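Putative pterin-4-alpha-carbinolamine dehydratase (Brucella melitensis, PDB 3JST) probably catalyses the dehydration of 4a-hydroxytetrahydrobiopterin to 6,7-dihydrobiopterin, the pterin-4-alpha-carbinolamine dehydratase reaction. Local coordinates at residues A[45-49]-A[92-96]; A[52-58]-A[84-88]. All blocks are in the same frame, centred on the assembly; numbering follows the deposited sequence.

Interaction 1. Residues A[45-49]-A[92-96]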
loop_
_atom_site.group_PDB
_atom_site.type_symbol
_atom_site.label_atom_id
_atom_site.label_comp_id
_atom_site.label_asym_id
_atom_site.label_seq_id
_atom_site.Cartn_x
_atom_site.Cartn_y
_atom_site.Cartn_z
ATOM N N PHE A 45 -6.449 -4.835 10.938
ATOM C CA PHE A 45 -6.076 -4.119 9.713
ATOM C C PHE A 45 -5.467 -5.077 8.692
ATOM O O PHE A 45 -5.857 -5.072 7.531
ATOM C CB PHE A 45 -5.102 -2.976 10.042
ATOM C CG PHE A 45 -4.353 -2.440 8.857
ATOM C CD1 PHE A 45 -4.888 -1.424 8.081
ATOM C CD2 PHE A 45 -3.098 -2.935 8.531
ATOM C CE1 PHE A 45 -4.190 -0.926 6.989
ATOM C CE2 PHE A 45 -2.395 -2.441 7.444
ATOM C CZ PHE A 45 -2.941 -1.433 6.670
ATOM N N MET A 46 -4.526 -5.905 9.136
ATOM C CA MET A 46 -3.881 -6.881 8.256
ATOM C C MET A 46 -4.879 -7.906 7.713
ATOM O O MET A 46 -4.812 -8.279 6.545
ATOM C CB MET A 46 -2.724 -7.589 8.974
ATOM C CG MET A 46 -1.539 -6.664 9.280
ATOM S SD MET A 46 -0.139 -7.495 10.050
ATOM C CE MET A 46 0.557 -8.349 8.632
ATOM N N ALA A 47 -5.810 -8.342 8.560
ATOM C CA ALA A 47 -6.857 -9.280 8.150
ATOM C C ALA A 47 -7.721 -8.692 7.030
ATOM O O ALA A 47 -7.953 -9.340 6.012
ATOM C CB ALA A 47 -7.726 -9.672 9.351
ATOM N N GLN A 48 -8.173 -7.456 7.216
ATOM C CA GLN A 48 -8.988 -6.780 6.202
ATOM C C GLN A 48 -8.216 -6.529 4.909
ATOM O O GLN A 48 -8.753 -6.724 3.823
ATOM C CB GLN A 48 -9.544 -5.469 6.746
ATOM C CG GLN A 48 -10.562 -5.682 7.851
ATOM C CD GLN A 48 -11.268 -4.414 8.256
ATOM O OE1 GLN A 48 -11.144 -3.958 9.398
ATOM N NE2 GLN A 48 -12.024 -3.834 7.328
ATOM N N ALA A 49 -6.966 -6.090 5.036
ATOM C CA ALA A 49 -6.098 -5.846 3.880
ATOM C C ALA A 49 -5.811 -7.130 3.106
ATOM O O ALA A 49 -5.764 -7.113 1.872
ATOM C CB ALA A 49 -4.786 -5.188 4.326
ATOM N N MET A 92 -6.326 0.413 2.175
ATOM C CA MET A 92 -5.624 0.387 3.460
ATOM C C MET A 92 -5.894 1.651 4.269
ATOM O O MET A 92 -6.136 1.578 5.473
ATOM C CB MET A 92 -4.123 0.211 3.252
ATOM C CG MET A 92 -3.731 -1.219 2.941
ATOM S SD MET A 92 -1.966 -1.429 2.668
ATOM C CE MET A 92 -1.872 -3.219 2.642
ATOM N N ASN A 93 -5.855 2.803 3.602
ATOM C CA ASN A 93 -6.181 4.069 4.256
ATOM C C ASN A 93 -7.615 4.098 4.787
ATOM O O ASN A 93 -7.867 4.658 5.855
ATOM C CB ASN A 93 -5.921 5.258 3.320
ATOM C CG ASN A 93 -4.476 5.724 3.362
ATOM O OD1 ASN A 93 -3.591 4.987 3.798
ATOM N ND2 ASN A 93 -4.230 6.960 2.923
ATOM N N ALA A 94 -8.538 3.487 4.046
ATOM C CA ALA A 94 -9.934 3.396 4.467
ATOM C C ALA A 94 -10.081 2.467 5.675
ATOM O O ALA A 94 -10.801 2.781 6.617
ATOM C CB ALA A 94 -10.820 2.916 3.311
ATOM N N ILE A 95 -9.388 1.331 5.644
ATOM C CA ILE A 95 -9.433 0.373 6.750
ATOM C C ILE A 95 -8.856 1.002 8.024
ATOM O O ILE A 95 -9.476 0.945 9.082
ATOM C CB ILE A 95 -8.647 -0.920 6.419
ATOM C CG1 ILE A 95 -9.291 -1.681 5.254
ATOM C CG2 ILE A 95 -8.575 -1.836 7.644
ATOM C CD1 ILE A 95 -8.335 -2.661 4.585
ATOM N N ALA A 96 -7.678 1.610 7.901
ATOM C CA ALA A 96 -6.977 2.206 9.038
ATOM C C ALA A 96 -7.708 3.400 9.646
ATOM O O ALA A 96 -7.622 3.630 10.846
ATOM C CB ALA A 96 -5.566 2.623 8.630
#
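Phe45, Met92 and Ile95 carry the apolar seam between helices 39-56 and 83-96, the antiparallel helix pair of the dehydratase's alpha-beta fold. Over these segments the axes come within 9.8 Å, and their N-to-C directions differ by 143°. The Phe45 side chain lies transverse to those of Met92 and Ile95. Its CG stands anti to the backbone N (chi1 163°), which swings the ring toward helix 83-96. There the ring presents an edge to the backbone: Phe45 CE1 is 3.5 Å from Met92 O, which lies in the ring plane and is already taken up by the helical bond from Ala96 N. Phe45 CZ meets the base of the methionine chain, 3.8 Å from Met92 CG. Beyond it Met92 SD makes a Met-aromatic contact, 5.4 Å from the Phe45 ring centroid and oblique at 69° to the ring normal. The extended chain then carries Met92 CE to 3.9 Å from Ala49 CB, one turn further along helix 39-56. Ile95 divides its two branches: Ile95 CG2 lies 3.7 Å from Phe45 CD1, whereas Ile95 CD1 reaches back to 3.7 Å from Gln48 CB and also touches Ala49 N. Gln48 and Ile95 run antiparallel alongside each other. Phe45, Ala49 and Met92 are buried and Gln48 is exposed, which places the Gln48-Ile95 pair at the margin. Beneath the helices runs the antiparallel sheet. Phe45 rests on Val69 and meets the rings of Phe34 and Phe36, while Met92 reaches Val71 of strand 68-73 and Trp62 of strand 61-65.

Interaction 2. Residues A[52-58]-A[84-88]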
loop_
_atom_site.group_PDB
_atom_site.type_symbol
_atom_site.label_atom_id
_atom_site.label_comp_id
_atom_site.label_asym_id
_atom_site.label_seq_id
_atom_site.Cartn_x
_atom_site.Cartn_y
_atom_site.Cartn_z
ATOM N N TYR A 52 -8.597 -8.000 0.735
ATOM C CA TYR A 52 -8.525 -7.178 -0.467
ATOM C C TYR A 52 -7.363 -7.600 -1.370
ATOM O O TYR A 52 -7.465 -7.520 -2.592
ATOM C CB TYR A 52 -8.422 -5.691 -0.095
ATOM C CG TYR A 52 -8.719 -4.748 -1.239
ATOM C CD1 TYR A 52 -9.968 -4.733 -1.851
ATOM C CD2 TYR A 52 -7.758 -3.864 -1.700
ATOM C CE1 TYR A 52 -10.244 -3.862 -2.906
ATOM C CE2 TYR A 52 -8.020 -2.998 -2.747
ATOM C CZ TYR A 52 -9.261 -2.999 -3.347
ATOM O OH TYR A 52 -9.512 -2.128 -4.388
ATOM N N ALA A 53 -6.263 -8.055 -0.775
ATOM C CA ALA A 53 -5.138 -8.562 -1.561
ATOM C C ALA A 53 -5.592 -9.734 -2.430
ATOM O O ALA A 53 -5.231 -9.830 -3.601
ATOM C CB ALA A 53 -3.978 -8.988 -0.649
ATOM N N GLU A 54 -6.400 -10.618 -1.854
ATOM C CA GLU A 54 -6.927 -11.763 -2.590
ATOM C C GLU A 54 -8.053 -11.389 -3.559
ATOM O O GLU A 54 -8.209 -12.033 -4.602
ATOM C CB GLU A 54 -7.367 -12.864 -1.623
ATOM C CG GLU A 54 -6.192 -13.640 -1.071
ATOM C CD GLU A 54 -5.579 -14.569 -2.106
ATOM O OE1 GLU A 54 -6.219 -15.586 -2.447
ATOM O OE2 GLU A 54 -4.459 -14.282 -2.573
ATOM N N LYS A 55 -8.820 -10.349 -3.228
ATOM C CA LYS A 55 -9.806 -9.803 -4.168
ATOM C C LYS A 55 -9.116 -9.307 -5.445
ATOM O O LYS A 55 -9.566 -9.603 -6.546
ATOM C CB LYS A 55 -10.629 -8.673 -3.530
ATOM C CG LYS A 55 -11.725 -8.090 -4.450
ATOM C CD LYS A 55 -12.593 -7.067 -3.716
ATOM C CE LYS A 55 -13.642 -6.432 -4.632
ATOM N NZ LYS A 55 -14.697 -7.407 -5.061
ATOM N N LEU A 56 -8.016 -8.576 -5.282
ATOM C CA LEU A 56 -7.258 -8.024 -6.410
ATOM C C LEU A 56 -6.192 -8.961 -6.985
ATOM O O LEU A 56 -5.642 -8.679 -8.054
ATOM C CB LEU A 56 -6.546 -6.738 -5.984
ATOM C CG LEU A 56 -7.373 -5.524 -5.578
ATOM C CD1 LEU A 56 -6.426 -4.366 -5.305
ATOM C CD2 LEU A 56 -8.388 -5.163 -6.655
ATOM N N ASP A 57 -5.892 -10.052 -6.281
ATOM C CA ASP A 57 -4.718 -10.873 -6.569
ATOM C C ASP A 57 -3.485 -9.968 -6.657
ATOM O O ASP A 57 -2.751 -9.973 -7.642
ATOM C CB ASP A 57 -4.909 -11.692 -7.857
ATOM C CG ASP A 57 -3.853 -12.777 -8.026
ATOM O OD1 ASP A 57 -3.262 -13.222 -7.012
ATOM O OD2 ASP A 57 -3.615 -13.196 -9.173
ATOM N N HIS A 58 -3.289 -9.171 -5.615
ATOM C CA HIS A 58 -2.224 -8.177 -5.577
ATOM C C HIS A 58 -1.768 -8.039 -4.128
ATOM O O HIS A 58 -2.488 -7.505 -3.287
ATOM C CB HIS A 58 -2.726 -6.838 -6.127
ATOM C CG HIS A 58 -1.659 -5.796 -6.237
ATOM N ND1 HIS A 58 -0.618 -5.892 -7.136
ATOM C CD2 HIS A 58 -1.465 -4.640 -5.559
ATOM C CE1 HIS A 58 0.172 -4.842 -7.004
ATOM N NE2 HIS A 58 -0.320 -4.066 -6.055
ATOM N N LEU A 84 -3.121 -0.799 -9.342
ATOM C CA LEU A 84 -3.319 -1.814 -8.296
ATOM C C LEU A 84 -2.726 -1.384 -6.944
ATOM O O LEU A 84 -3.323 -1.608 -5.888
ATOM C CB LEU A 84 -2.695 -3.142 -8.725
ATOM C CG LEU A 84 -3.322 -3.866 -9.913
ATOM C CD1 LEU A 84 -2.473 -5.071 -10.320
ATOM C CD2 LEU A 84 -4.746 -4.284 -9.593
ATOM N N ASP A 85 -1.547 -0.769 -6.984
ATOM C CA ASP A 85 -0.897 -0.266 -5.779
ATOM C C ASP A 85 -1.664 0.919 -5.211
ATOM O O ASP A 85 -1.823 1.045 -3.995
ATOM C CB ASP A 85 0.543 0.139 -6.091
ATOM C CG ASP A 85 1.347 -1.012 -6.643
ATOM O OD1 ASP A 85 1.459 -2.030 -5.926
ATOM O OD2 ASP A 85 1.839 -0.906 -7.789
ATOM N N ILE A 86 -2.153 1.773 -6.104
ATOM C CA ILE A 86 -2.981 2.907 -5.706
ATOM C C ILE A 86 -4.281 2.422 -5.055
ATOM O O ILE A 86 -4.694 2.953 -4.035
ATOM C CB ILE A 86 -3.316 3.831 -6.903
ATOM C CG1 ILE A 86 -2.038 4.306 -7.621
ATOM C CG2 ILE A 86 -4.143 5.025 -6.438
ATOM C CD1 ILE A 86 -0.927 4.828 -6.707
ATOM N N LYS A 87 -4.918 1.418 -5.649
ATOM C CA LYS A 87 -6.148 0.847 -5.086
ATOM C C LYS A 87 -5.915 0.260 -3.692
ATOM O O LYS A 87 -6.725 0.457 -2.778
ATOM C CB LYS A 87 -6.724 -0.227 -6.016
ATOM C CG LYS A 87 -7.340 0.331 -7.281
ATOM C CD LYS A 87 -7.836 -0.767 -8.214
ATOM C CE LYS A 87 -9.217 -1.247 -7.827
ATOM N NZ LYS A 87 -9.728 -2.287 -8.771
ATOM N N MET A 88 -4.805 -0.455 -3.536
ATOM C CA MET A 88 -4.475 -1.082 -2.261
ATOM C C MET A 88 -4.179 -0.030 -1.192
ATOM O O MET A 88 -4.678 -0.128 -0.078
ATOM C CB MET A 88 -3.288 -2.041 -2.421
ATOM C CG MET A 88 -2.824 -2.701 -1.124
ATOM S SD MET A 88 -4.108 -3.651 -0.288
ATOM C CE MET A 88 -4.047 -5.180 -1.231
HETATM O O HOH W 1 -9.293 0.696 -3.429
#
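His58 is held by Leu84 and Asp85 from two directions. Leu84 CB sits over the centre of one imidazole face, a CH-pi contact 3.6 Å from the His58 ring centroid, while the carboxylate approaches the edge. With CG anti to the backbone N (chi1 -175°), the imidazole extends to helix 83-96, where His58 NE2 donates to Asp85 OD1 at 2.7 Å with an N-H...O angle of 146°. The acceptor lies in the ring plane, but the donor comes from above the carboxylate plane, and the ring and carboxylate planes are 58° apart. Asp85 OD2 is taken by Thr75 OG1 and Thr82 N, which would fix the carboxylate's rotation. The Met88 chain folds back on itself and runs antiparallel alongside Tyr52; Met88 SD lies at the ring edge, 3.9 Å from Tyr52 CD2. Met88 CE ends 3.5 Å from His58 O and also packs on Ala53. Lys87 lies transverse to Tyr52, with Lys87 CE 3.6 Å from Tyr52 OH. A water beside them donates to Lys87 O at 2.7 Å and lies 3.0 Å from Tyr52 OH. The imidazole-carboxylate pair, with His59 next in the chain, matches the histidine and aspartate positions of the pterin dehydratase signature, consistent with a place at or beside the pterin pocket.

Overall arrangement
Interactions 1 and 2 join the same two antiparallel helices, 39-56 and 83-96, with centres 12 Å apart; 52-58/84-88 is nested inside the chain loop closed by 45-49/92-96. They meet where Met88 CE packs against Ala49 O, at 4.0 Å. Both are partly buried, and each mixes interior residues with a more open margin: Gln48 in interaction 1, Lys87 in interaction 2. Their chemistry differs. Interaction 1 has no hydrogen bond across it and is apolar, over the sheet; interaction 2, where helix 39-56 ends and helix 83-96 starts, adds a buried imidazole-carboxylate bond and a water bridge.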